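Long-range contact in Ras-related protein Rab-21 (Homo sapiens, PDB 1Z0I), which belongs to the Rab branch of the Ras family of small guanine-nucleotide-binding proteins, built on the P-loop fold: residues V10-G15 / P73-D78. Numbering follows the deposited sequence.
Sequences VLLGEG and PIYYRD. With GDP (guanosine-5'-diphosphate), chain C.
V10 and Y76 are the backbones' closest pair, their CA atoms 7.1 Å apart, where strand 5-12 meets a single helix-like turn in the loop leading to strand 81-87. Most of the bridging falls to Y75. Its CG stands anti to the backbone N (chi1 -170°), which carries the ring across to the strand, where OH donates a hydrogen bond to L11 O, 2.9 Å away. The bond reaches a lone pair in the carbonyl plane, at a C=O...O angle of 133°. V10 suits the place against one face of the Y75 ring: its CG1 lies 4.1 Å from the centroid and 26° off the normal, a CH-pi contact that suits the short, beta-branched valine. At the ring's edge, L12 CD2 packs 3.8 Å from Y75 CE2. The other leucine branch, CD1, leans obliquely on the ring of Y76, whose OH is hydrogen-bonded to E103 of helix 97-107; W100 and L104 of that helix also touch L12. Just past L12 the chain enters the probable P-loop beside GDP. Tyrosine thus offers an apolar ring to the aliphatic residues of the central strand and a hydroxyl to the L11 carbonyl, so that the turn after the unmodelled residues 64-72 is tied to the sheet by both packing and a directional bond.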
loop_
_atom_site.group_PDB
_atom_site.type_symbol
_atom_site.label_atom_id
_atom_site.label_comp_id
_atom_site.label_asym_id
_atom_site.label_seq_id
_atom_site.Cartn_x
_atom_site.Cartn_y
_atom_site.Cartn_z
ATOM N N VAL A 10 -1.079 4.798 5.680
ATOM C CA VAL A 10 0.304 4.380 5.970
ATOM C C VAL A 10 0.756 3.193 5.117
ATOM O O VAL A 10 -0.029 2.274 4.843
ATOM C CB VAL A 10 0.543 4.016 7.473
ATOM C CG1 VAL A 10 0.592 5.265 8.339
ATOM C CG2 VAL A 10 -0.488 3.022 7.981
ATOM N N LEU A 11 2.029 3.228 4.720
ATOM C CA LEU A 11 2.654 2.158 3.961
ATOM C C LEU A 11 3.543 1.316 4.871
ATOM O O LEU A 11 4.336 1.849 5.655
ATOM C CB LEU A 11 3.459 2.730 2.773
ATOM C CG LEU A 11 2.772 2.746 1.404
ATOM C CD1 LEU A 11 1.645 3.794 1.301
ATOM C CD2 LEU A 11 3.787 3.000 0.359
ATOM N N LEU A 12 3.411 -0.001 4.755
ATOM C CA LEU A 12 4.099 -0.935 5.641
ATOM C C LEU A 12 4.650 -2.110 4.851
ATOM O O LEU A 12 4.200 -2.384 3.736
ATOM C CB LEU A 12 3.128 -1.435 6.732
ATOM C CG LEU A 12 2.341 -0.393 7.562
ATOM C CD1 LEU A 12 1.219 -1.021 8.408
ATOM C CD2 LEU A 12 3.256 0.447 8.441
ATOM N N GLY A 13 5.614 -2.817 5.435
ATOM C CA GLY A 13 6.246 -3.957 4.780
ATOM C C GLY A 13 7.755 -3.910 4.863
ATOM O O GLY A 13 8.320 -2.912 5.276
ATOM N N GLU A 14 8.409 -4.987 4.447
ATOM C CA GLU A 14 9.878 -5.064 4.500
ATOM C C GLU A 14 10.537 -4.087 3.523
ATOM O O GLU A 14 9.918 -3.686 2.527
ATOM C CB GLU A 14 10.379 -6.498 4.229
ATOM C CG GLU A 14 9.861 -7.518 5.206
ATOM C CD GLU A 14 10.187 -7.168 6.645
ATOM O OE1 GLU A 14 11.394 -7.188 7.006
ATOM O OE2 GLU A 14 9.242 -6.871 7.413
ATOM N N GLY A 15 11.788 -3.727 3.817
ATOM C CA GLY A 15 12.606 -2.914 2.908
ATOM C C GLY A 15 12.867 -3.592 1.567
ATOM O O GLY A 15 12.971 -4.826 1.489
ATOM N N PRO A 73 4.365 5.671 17.617
ATOM C CA PRO A 73 2.924 5.936 17.519
ATOM C C PRO A 73 2.582 7.141 16.629
ATOM O O PRO A 73 1.519 7.158 16.015
ATOM C CB PRO A 73 2.512 6.197 18.977
ATOM C CG PRO A 73 3.544 5.483 19.790
ATOM C CD PRO A 73 4.827 5.683 19.015
ATOM N N ILE A 74 3.488 8.119 16.562
ATOM C CA ILE A 74 3.380 9.267 15.660
ATOM C C ILE A 74 3.072 8.847 14.206
ATOM O O ILE A 74 2.242 9.486 13.537
ATOM C CB ILE A 74 4.656 10.172 15.745
ATOM C CG1 ILE A 74 4.361 11.625 15.364
ATOM C CG2 ILE A 74 5.816 9.611 14.922
ATOM C CD1 ILE A 74 5.329 12.646 16.061
ATOM N N TYR A 75 3.702 7.765 13.744
ATOM C CA TYR A 75 3.479 7.237 12.386
ATOM C C TYR A 75 2.081 6.631 12.202
ATOM O O TYR A 75 1.336 7.037 11.299
ATOM C CB TYR A 75 4.557 6.212 12.026
ATOM C CG TYR A 75 4.577 5.782 10.573
ATOM C CD1 TYR A 75 5.128 6.608 9.583
ATOM C CD2 TYR A 75 4.075 4.536 10.192
ATOM C CE1 TYR A 75 5.172 6.197 8.238
ATOM C CE2 TYR A 75 4.109 4.120 8.863
ATOM C CZ TYR A 75 4.664 4.952 7.891
ATOM O OH TYR A 75 4.682 4.537 6.584
ATOM N N TYR A 76 1.739 5.675 13.068
ATOM C CA TYR A 76 0.426 5.009 13.059
ATOM C C TYR A 76 -0.760 5.933 13.354
ATOM O O TYR A 76 -1.841 5.778 12.769
ATOM C CB TYR A 76 0.418 3.833 14.053
ATOM C CG TYR A 76 1.264 2.640 13.617
ATOM C CD1 TYR A 76 2.607 2.548 13.969
ATOM C CD2 TYR A 76 0.708 1.609 12.852
ATOM C CE1 TYR A 76 3.379 1.465 13.566
ATOM C CE2 TYR A 76 1.469 0.524 12.447
ATOM C CZ TYR A 76 2.804 0.456 12.804
ATOM O OH TYR A 76 3.565 -0.618 12.394
ATOM N N ARG A 77 -0.548 6.889 14.259
ATOM C CA ARG A 77 -1.600 7.770 14.790
ATOM C C ARG A 77 -2.567 8.336 13.732
ATOM O O ARG A 77 -2.131 8.952 12.756
ATOM C CB ARG A 77 -0.937 8.925 15.558
ATOM C CG ARG A 77 -1.866 9.821 16.365
ATOM C CD ARG A 77 -1.092 11.009 16.972
ATOM N NE ARG A 77 0.010 10.551 17.814
ATOM C CZ ARG A 77 1.070 11.285 18.151
ATOM N NH1 ARG A 77 1.193 12.529 17.705
ATOM N NH2 ARG A 77 2.025 10.751 18.923
ATOM N N ASP A 78 -3.868 8.115 13.955
ATOM C CA ASP A 78 -4.989 8.706 13.171
ATOM C C ASP A 78 -5.144 8.162 11.736
ATOM O O ASP A 78 -5.741 8.815 10.880
ATOM C CB ASP A 78 -4.927 10.246 13.136
ATOM C CG ASP A 78 -4.764 10.873 14.510
ATOM O OD1 ASP A 78 -5.575 10.581 15.409
ATOM O OD2 ASP A 78 -3.820 11.675 14.687
HETATM P PB GDP C . 11.019 0.315 -0.218
HETATM O O1B GDP C . 12.233 -0.006 0.635
HETATM O O2B GDP C . 9.898 -0.565 0.247
HETATM O O3B GDP C . 10.646 1.774 -0.073
HETATM O O3A GDP C . 11.407 -0.020 -1.767
HETATM P PA GDP C . 11.901 1.055 -2.872
HETATM O O1A GDP C . 10.758 1.930 -3.392
HETATM O O2A GDP C . 13.017 1.941 -2.447
HETATM O "O5'" GDP C . 12.372 0.134 -4.091
HETATM C "C5'" GDP C . 13.452 -0.784 -4.025
HETATM C "C4'" GDP C . 13.968 -1.055 -5.449
HETATM O "O4'" GDP C . 13.056 -1.822 -6.248
HETATM C "C3'" GDP C . 14.230 0.214 -6.230
HETATM O "O3'" GDP C . 15.301 -0.090 -7.103
HETATM C "C2'" GDP C . 13.021 0.389 -7.109
HETATM O "O2'" GDP C . 13.329 1.191 -8.266
HETATM C "C1'" GDP C . 12.684 -1.065 -7.416
HETATM N N9 GDP C . 11.249 -1.252 -7.735
HETATM C C8 GDP C . 10.212 -0.725 -7.062
HETATM N N7 GDP C . 9.027 -1.080 -7.619
HETATM C C5 GDP C . 9.298 -1.876 -8.659
HETATM C C6 GDP C . 8.487 -2.591 -9.665
HETATM O O6 GDP C . 7.237 -2.525 -9.649
HETATM N N1 GDP C . 9.145 -3.312 -10.584
HETATM C C2 GDP C . 10.504 -3.387 -10.632
HETATM N N2 GDP C . 11.056 -4.136 -11.620
HETATM N N3 GDP C . 11.320 -2.747 -9.740
HETATM C C4 GDP C . 10.770 -1.994 -8.743
#